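Local atomic coordinates of lambda integrase (Enterobacteria phage lambda, PDB entry 1AE9), a protein that cuts and rejoins DNA by site-specific recombination, through its catalytic domain, to integrate the phage genome into the host chromosome and, with excisionase, to excise it. Residues R3-A6 with D7-L10; V55-S58 with K59-V62; S110-F113 with M114-R117; P128-F131 with H132-R135. One frame throughout, in Å; residues are numbered along the deposited sequence.

Interaction 1 of 4, residues R3-A6 with D7-L10; sequences RLTA and DEYL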
# COMPACT_ATOMS: atom_id res chain seq x y z
N ARG A 3 -20.93 -4.39 -11.21
CA ARG A 3 -20.57 -3.27 -12.07
C ARG A 3 -21.16 -2.01 -11.41
O ARG A 3 -21.88 -2.10 -10.40
CB ARG A 3 -21.18 -3.46 -13.47
CG ARG A 3 -22.69 -3.75 -13.46
CD ARG A 3 -23.30 -3.74 -14.86
NE ARG A 3 -23.90 -2.45 -15.21
CZ ARG A 3 -24.37 -2.12 -16.41
NH1 ARG A 3 -24.31 -2.99 -17.42
NH2 ARG A 3 -24.88 -0.92 -16.62
N LEU A 4 -20.85 -0.84 -11.95
CA LEU A 4 -21.37 0.41 -11.41
C LEU A 4 -22.07 1.12 -12.55
O LEU A 4 -21.47 1.34 -13.60
CB LEU A 4 -20.22 1.28 -10.89
CG LEU A 4 -20.63 2.55 -10.14
CD1 LEU A 4 -21.19 2.19 -8.77
CD2 LEU A 4 -19.42 3.47 -10.00
N THR A 5 -23.35 1.45 -12.37
CA THR A 5 -24.10 2.15 -13.41
C THR A 5 -23.92 3.66 -13.27
O THR A 5 -23.40 4.14 -12.25
CB THR A 5 -25.62 1.81 -13.35
OG1 THR A 5 -26.20 2.36 -12.15
CG2 THR A 5 -25.84 0.31 -13.36
N ALA A 6 -24.37 4.41 -14.27
CA ALA A 6 -24.28 5.86 -14.23
C ALA A 6 -25.08 6.45 -13.07
O ALA A 6 -24.62 7.37 -12.40
CB ALA A 6 -24.76 6.46 -15.56
N ASP A 7 -26.29 5.92 -12.83
CA ASP A 7 -27.13 6.42 -11.74
C ASP A 7 -26.47 6.13 -10.38
O ASP A 7 -26.52 6.96 -9.46
CB ASP A 7 -28.55 5.83 -11.82
CG ASP A 7 -29.58 6.64 -11.00
OD1 ASP A 7 -29.84 7.82 -11.32
OD2 ASP A 7 -30.15 6.09 -10.04
N GLU A 8 -25.83 4.97 -10.26
CA GLU A 8 -25.15 4.58 -9.02
C GLU A 8 -23.94 5.48 -8.78
O GLU A 8 -23.66 5.84 -7.64
CB GLU A 8 -24.75 3.11 -9.06
CG GLU A 8 -25.95 2.16 -8.94
CD GLU A 8 -25.61 0.69 -9.18
OE1 GLU A 8 -24.57 0.40 -9.81
OE2 GLU A 8 -26.39 -0.17 -8.74
N TYR A 9 -23.25 5.86 -9.86
CA TYR A 9 -22.10 6.76 -9.77
C TYR A 9 -22.54 8.07 -9.13
O TYR A 9 -21.83 8.65 -8.30
CB TYR A 9 -21.54 7.03 -11.18
CG TYR A 9 -20.63 8.25 -11.31
CD1 TYR A 9 -21.16 9.54 -11.33
CD2 TYR A 9 -19.24 8.11 -11.39
CE1 TYR A 9 -20.34 10.66 -11.43
CE2 TYR A 9 -18.40 9.24 -11.49
CZ TYR A 9 -18.97 10.51 -11.50
OH TYR A 9 -18.18 11.64 -11.59
N LEU A 10 -23.71 8.57 -9.54
CA LEU A 10 -24.24 9.82 -9.00
C LEU A 10 -24.62 9.73 -7.52
O LEU A 10 -24.48 10.71 -6.78
CB LEU A 10 -25.43 10.31 -9.85
CG LEU A 10 -25.04 10.81 -11.26
CD1 LEU A 10 -26.27 11.15 -12.09
CD2 LEU A 10 -24.14 12.03 -11.15
O HOH W 1 -24.46 -2.38 -9.91

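Interaction 2 of 4, residues V55-S58 with K59-V62; sequences VEQS and KTGV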
# COMPACT_ATOMS: atom_id res chain seq x y z
N VAL A 55 -0.36 10.02 -21.72
CA VAL A 55 -0.35 8.98 -20.71
C VAL A 55 0.38 7.72 -21.14
O VAL A 55 0.09 7.16 -22.21
CB VAL A 55 -1.82 8.58 -20.35
CG1 VAL A 55 -1.84 7.35 -19.43
CG2 VAL A 55 -2.55 9.74 -19.69
N GLU A 56 1.36 7.31 -20.35
CA GLU A 56 2.03 6.04 -20.62
C GLU A 56 1.54 5.16 -19.49
O GLU A 56 1.87 5.39 -18.32
CB GLU A 56 3.55 6.11 -20.57
CG GLU A 56 4.11 4.70 -20.76
CD GLU A 56 5.62 4.63 -20.84
OE1 GLU A 56 6.28 5.68 -20.98
OE2 GLU A 56 6.15 3.50 -20.76
N GLN A 57 0.74 4.17 -19.82
CA GLN A 57 0.20 3.29 -18.82
C GLN A 57 1.31 2.52 -18.12
O GLN A 57 2.13 1.86 -18.76
CB GLN A 57 -0.84 2.36 -19.45
CG GLN A 57 -1.94 3.15 -20.18
CD GLN A 57 -3.07 2.28 -20.66
OE1 GLN A 57 -2.91 1.07 -20.79
NE2 GLN A 57 -4.22 2.89 -20.91
N SER A 58 1.33 2.64 -16.79
CA SER A 58 2.33 2.02 -15.94
C SER A 58 2.44 0.51 -16.10
O SER A 58 3.54 -0.04 -16.16
CB SER A 58 2.04 2.35 -14.46
OG SER A 58 2.08 3.75 -14.22
N LYS A 59 1.30 -0.16 -16.17
CA LYS A 59 1.26 -1.60 -16.29
C LYS A 59 1.59 -2.16 -17.68
O LYS A 59 2.43 -3.05 -17.82
CB LYS A 59 -0.11 -2.10 -15.83
CG LYS A 59 -0.31 -3.61 -15.88
CD LYS A 59 -1.78 -3.98 -15.62
CE LYS A 59 -2.03 -5.48 -15.77
NZ LYS A 59 -1.78 -5.98 -17.17
N THR A 60 0.97 -1.59 -18.70
CA THR A 60 1.13 -2.07 -20.07
C THR A 60 2.17 -1.39 -20.96
O THR A 60 2.60 -1.98 -21.95
CB THR A 60 -0.21 -1.98 -20.81
OG1 THR A 60 -0.58 -0.59 -20.91
CG2 THR A 60 -1.28 -2.73 -20.04
N GLY A 61 2.51 -0.14 -20.64
CA GLY A 61 3.47 0.58 -21.44
C GLY A 61 2.81 1.26 -22.64
O GLY A 61 3.49 1.89 -23.44
N VAL A 62 1.49 1.13 -22.75
CA VAL A 62 0.75 1.74 -23.86
C VAL A 62 0.80 3.26 -23.72
O VAL A 62 0.52 3.80 -22.65
CB VAL A 62 -0.73 1.26 -23.88
CG1 VAL A 62 -1.55 2.02 -24.91
CG2 VAL A 62 -0.76 -0.22 -24.17

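Interaction 3 of 4, residues S110-F113 with M114-R117; sequences SRYF and MRAR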
# COMPACT_ATOMS: atom_id res chain seq x y z
N SER A 110 -8.92 4.51 -3.69
CA SER A 110 -9.86 3.40 -3.58
C SER A 110 -10.56 3.37 -2.23
O SER A 110 -11.77 3.15 -2.14
CB SER A 110 -9.14 2.08 -3.81
OG SER A 110 -8.58 2.02 -5.11
N ARG A 111 -9.77 3.59 -1.17
CA ARG A 111 -10.25 3.58 0.21
C ARG A 111 -11.33 4.64 0.44
O ARG A 111 -12.38 4.36 1.01
CB ARG A 111 -9.07 3.79 1.16
CG ARG A 111 -9.32 3.44 2.61
CD ARG A 111 -7.99 3.46 3.39
NE ARG A 111 -6.97 2.63 2.75
CZ ARG A 111 -5.72 3.01 2.46
NH1 ARG A 111 -5.29 4.23 2.76
NH2 ARG A 111 -4.90 2.17 1.83
N TYR A 112 -11.07 5.86 -0.00
CA TYR A 112 -12.05 6.92 0.18
C TYR A 112 -13.30 6.71 -0.68
O TYR A 112 -14.43 7.03 -0.25
CB TYR A 112 -11.41 8.30 -0.06
CG TYR A 112 -10.67 8.81 1.17
CD1 TYR A 112 -11.33 9.56 2.14
CD2 TYR A 112 -9.32 8.51 1.36
CE1 TYR A 112 -10.67 10.01 3.28
CE2 TYR A 112 -8.64 8.96 2.50
CZ TYR A 112 -9.32 9.70 3.45
OH TYR A 112 -8.66 10.15 4.58
N PHE A 113 -13.11 6.15 -1.87
CA PHE A 113 -14.23 5.85 -2.76
C PHE A 113 -15.10 4.79 -2.07
O PHE A 113 -16.33 4.92 -2.02
CB PHE A 113 -13.73 5.31 -4.11
CG PHE A 113 -14.84 4.86 -5.03
CD1 PHE A 113 -15.49 5.76 -5.86
CD2 PHE A 113 -15.27 3.53 -5.03
CE1 PHE A 113 -16.53 5.36 -6.69
CE2 PHE A 113 -16.32 3.11 -5.86
CZ PHE A 113 -16.95 4.03 -6.69
N MET A 114 -14.46 3.78 -1.50
CA MET A 114 -15.17 2.72 -0.79
C MET A 114 -16.03 3.29 0.35
O MET A 114 -17.17 2.85 0.56
CB MET A 114 -14.17 1.67 -0.28
CG MET A 114 -14.73 0.62 0.67
SD MET A 114 -14.83 1.22 2.37
CE MET A 114 -13.04 1.35 2.80
N ARG A 115 -15.49 4.29 1.05
CA ARG A 115 -16.23 4.91 2.15
C ARG A 115 -17.44 5.70 1.65
O ARG A 115 -18.52 5.64 2.25
CB ARG A 115 -15.32 5.81 2.97
CG ARG A 115 -14.25 5.04 3.69
CD ARG A 115 -13.21 5.95 4.31
NE ARG A 115 -12.11 5.18 4.88
CZ ARG A 115 -10.99 5.70 5.36
NH1 ARG A 115 -10.81 7.02 5.33
NH2 ARG A 115 -10.05 4.91 5.85
N ALA A 116 -17.28 6.43 0.55
CA ALA A 116 -18.39 7.19 -0.04
C ALA A 116 -19.45 6.19 -0.52
O ALA A 116 -20.65 6.42 -0.38
CB ALA A 116 -17.90 8.05 -1.20
N ARG A 117 -19.01 5.06 -1.07
CA ARG A 117 -19.91 4.03 -1.56
C ARG A 117 -20.80 3.54 -0.42
O ARG A 117 -22.01 3.41 -0.58
CB ARG A 117 -19.12 2.86 -2.14
CG ARG A 117 -19.95 1.82 -2.84
CD ARG A 117 -19.11 0.60 -3.14
NE ARG A 117 -18.74 -0.12 -1.91
CZ ARG A 117 -17.59 -0.76 -1.72
NH1 ARG A 117 -16.67 -0.77 -2.67
NH2 ARG A 117 -17.40 -1.46 -0.61

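Interaction 4 of 4, residues P128-F131 with H132-R135; sequences PPTF and HELR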
# COMPACT_ATOMS: atom_id res chain seq x y z
N PRO A 128 -19.49 -5.45 -3.89
CA PRO A 128 -19.68 -4.07 -4.34
C PRO A 128 -18.57 -3.59 -5.27
O PRO A 128 -17.43 -4.05 -5.18
CB PRO A 128 -19.67 -3.29 -3.02
CG PRO A 128 -20.24 -4.24 -2.05
CD PRO A 128 -19.51 -5.52 -2.42
N PRO A 129 -18.90 -2.67 -6.19
CA PRO A 129 -17.91 -2.15 -7.13
C PRO A 129 -16.87 -1.28 -6.41
O PRO A 129 -17.19 -0.63 -5.42
CB PRO A 129 -18.76 -1.32 -8.10
CG PRO A 129 -19.88 -0.84 -7.23
CD PRO A 129 -20.22 -2.07 -6.42
N THR A 130 -15.63 -1.34 -6.88
CA THR A 130 -14.54 -0.56 -6.31
C THR A 130 -14.25 0.62 -7.24
O THR A 130 -14.93 0.79 -8.26
CB THR A 130 -13.27 -1.42 -6.16
OG1 THR A 130 -12.78 -1.78 -7.46
CG2 THR A 130 -13.56 -2.69 -5.37
N PHE A 131 -13.24 1.42 -6.91
CA PHE A 131 -12.90 2.55 -7.76
C PHE A 131 -12.55 2.05 -9.17
O PHE A 131 -12.82 2.73 -10.16
CB PHE A 131 -11.73 3.35 -7.18
CG PHE A 131 -11.49 4.67 -7.87
CD1 PHE A 131 -10.64 4.75 -8.97
CD2 PHE A 131 -12.12 5.83 -7.43
CE1 PHE A 131 -10.41 5.96 -9.62
CE2 PHE A 131 -11.90 7.06 -8.07
CZ PHE A 131 -11.05 7.12 -9.16
N HIS A 132 -11.97 0.86 -9.26
CA HIS A 132 -11.63 0.30 -10.56
C HIS A 132 -12.85 0.17 -11.48
O HIS A 132 -12.72 0.25 -12.71
CB HIS A 132 -10.94 -1.06 -10.44
CG HIS A 132 -10.68 -1.71 -11.77
ND1 HIS A 132 -11.48 -2.70 -12.30
CD2 HIS A 132 -9.74 -1.45 -12.72
CE1 HIS A 132 -11.06 -3.01 -13.51
NE2 HIS A 132 -10.01 -2.27 -13.79
N GLU A 133 -14.03 -0.02 -10.91
CA GLU A 133 -15.22 -0.17 -11.74
C GLU A 133 -15.56 1.07 -12.56
O GLU A 133 -16.35 1.00 -13.51
CB GLU A 133 -16.41 -0.65 -10.90
CG GLU A 133 -16.50 -2.18 -10.80
CD GLU A 133 -15.17 -2.84 -10.43
OE1 GLU A 133 -14.77 -2.75 -9.25
OE2 GLU A 133 -14.53 -3.45 -11.31
N LEU A 134 -14.93 2.20 -12.22
CA LEU A 134 -15.15 3.44 -12.94
C LEU A 134 -14.56 3.38 -14.36
O LEU A 134 -15.00 4.09 -15.25
CB LEU A 134 -14.57 4.63 -12.16
CG LEU A 134 -15.29 4.96 -10.85
CD1 LEU A 134 -14.55 6.06 -10.11
CD2 LEU A 134 -16.71 5.39 -11.14
N ARG A 135 -13.57 2.51 -14.54
CA ARG A 135 -12.92 2.31 -15.84
C ARG A 135 -13.86 1.54 -16.79
O ARG A 135 -13.97 1.87 -17.98
CB ARG A 135 -11.60 1.56 -15.65
CG ARG A 135 -10.79 1.29 -16.91
CD ARG A 135 -9.36 0.88 -16.55
NE ARG A 135 -8.74 -0.01 -17.54
CZ ARG A 135 -8.06 0.38 -18.61
NH1 ARG A 135 -7.87 1.67 -18.87
NH2 ARG A 135 -7.54 -0.53 -19.43

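Interaction 1 of 4, residues R3-A6 with D7-L10
Two first torsions set up the contact between Thr5 and Glu8. In Thr5, chi1 of 68° places OG1 between the backbone N and the carbonyl carbon, where it faces the start of the helix. In Glu8, CG lies anti to the carbonyl carbon (chi1 -72°), and the chain then runs extended back past Thr5. The two side chains thereby exchange hydrogen bonds with each other's backbone. Glu8 N donates to Thr5 OG1 at 3.2 Å. In return Thr5 N donates to Glu8 OE1 at 3.0 Å, and this bond is nearly straight, 169° at the hydrogen. It meets OE1 on the anti side, tilted from the carboxylate plane. A water adds a second tie: it donates to Arg3 O at 2.6 Å and to Glu8 OE1 at 2.8 Å. OE1 is thus gripped by a backbone N-H and a water, which would limit rotation of the carboxylate.

Beside the polar pair, Leu4 CD1 rests on Glu8 CB at 3.7 Å. The other Leu4 methyl, CD2, lies 4.3 Å from Tyr9 CB. Regular helix bonding begins with Tyr9 N to Thr5 O at 2.9 Å. The Tyr9 side chain continues into the core against Met27 and Val31 of helix 21-33. Asp7 turns elsewhere and makes a salt bridge with Lys85 of the second subunit. The reciprocal Thr5-Glu8 pair is a capping box, with Thr5 as N-cap of helix 6-15.

Interaction 2 of 4, residues V55-S58 with K59-V62
This is a local turn contact, with an ST turn at Thr60, in the link between the antiparallel strands 52-56 and 63-67. The chain reverses here, and the segment directions 55-58 and 59-62 differ by 146°. Two backbone bonds hold the reversal. Gln57 N donates to Val62 O at 2.9 Å, and Gly61 N donates to Gln57 O at 2.8 Å. Glu56 CA adds a CH···O contact to Val62 O at 3.4 Å. Gly61 has a positive phi of 85°, a backbone shape that glycine takes without strain.

Lys59, a predicted active-site residue, sits at the bend. Its CG is anti to the backbone N (chi1 -179°), carrying the chain away from the turn. NZ makes a salt bridge with Asp127 of the third subunit, so its position here probably reflects that neighbour.

Gln57 and Val62 lie side by side and point the same way, with Gln57 OE1 at 3.8 Å from Val62 CB. The Gln57 amide is held at both ends: NE2 donates to Gln35 OE1 and Leu155 O, and OE1 also accepts from Arg36, predicted to be catalytic. Thr60 OG1 closes the turn: it accepts from Val62 N at 3.3 Å and donates to Gln57 OE1 at 2.9 Å, reaching that oxygen in the carbonyl plane, on a lone pair.

Interaction 3 of 4, residues S110-F113 with M114-R117
Segments 110-113 and 114-117 form two consecutive turns of helix 106-120, joined by four backbone bonds of the i to i+4 kind. These run from Met114 N to Ser110 O, Arg115 N to Arg111 O, Ala116 N to Tyr112 O, and Arg117 N to Phe113 O. Met114 N to Ser110 O and Arg117 N to Phe113 O are both 2.8 Å.

Arg115 carries most of the side-chain contact. Its CG is anti to the carbonyl carbon (chi1 -66°), and the extended chain runs back along the helix. Arg115 CG passes Arg111 O at 3.3 Å. The guanidinium then reaches one face of the Tyr112 ring, with NH1 above it, offset toward the rim, and 3.6 Å from Tyr112 CZ. Arg115 CZ is 4.8 Å from the Tyr112 ring centroid and 11° off the normal. The ring and guanidinium planes are steeply inclined, 61° apart. Arg111 runs alongside: its CG covers one face of the Arg115 guanidinium, and Arg111 CD lies 3.5 Å from Arg115 NH2.

Arg115 NE also bonds to Glu42 of the fourth subunit, in a salt bridge between chains. Arg115 thus has a ring partner within the helix and a carboxylate partner across the interface. Together they probably stabilise its positive charge.

Interaction 4 of 4, residues P128-F131 with H132-R135
Thr130 and Glu133 form a capping box at the entry to helix 133-145. Between them lies His132, a predicted active-site residue. Arg135, also a predicted active-site residue, follows on the helix. Thr130 to Glu133 is a type I beta turn, closed by Glu133 N to Thr130 O. Glu133 bends at chi2 (48°), which folds its carboxylate back onto Thr130. There OE1 takes two bonds from one residue. Thr130 N donates at 2.9 Å to the anti lone pair of Glu133 OE1. Thr130 OG1 donates to Glu133 OE1 at 2.8 Å, from the syn side and tilted from the carboxylate plane. Thr130 OG1 also accepts a weak bond from His132 N. Pro129 CB packs on Glu133 CG at 3.6 Å.

On the apolar side, Leu134 CD1 sits over one face of the Phe131 ring. This CH-pi contact measures 3.6 Å from Leu134 CD1 to the Phe131 ring centroid. Met27 and Ala30 of helix 21-33 also touch that ring.

The second carboxylate oxygen turns to the histidine: His132 ND1 donates to Glu133 OE2 at 3.3 Å, from above the carboxylate plane. Arg1 makes a salt bridge to Glu133 OE1. One carboxylate, on a buried residue, therefore serves the Thr130 cap, Arg1 and the His132 ring. Glu133 would act as a second-shell residue that helps fix the orientation of His132.

Interactions 1, 3 and 4 share one core, while interaction 2 lies apart. Leu4 CD2 of interaction 1 meets Leu134 CD2 of interaction 4 at 3.5 Å. Interactions 3 and 4 join through a probable hydrogen bond of 2.8 Å from Arg117 NH1 to Pro129 O, and Phe113 and Phe131 pack edge-to-face. The centres of interactions 1 and 4, and of 3 and 4, are 10 Å apart. Interactions 2 and 4 do not touch, but their nearest atoms come within about 4 Å. Beside them is the predicted active-site residue Arg36, whose side chain lies about 3 Å from those of both Gln57 and Arg135. Interactions 1 and 2 lie on opposite sides of the chain's centre.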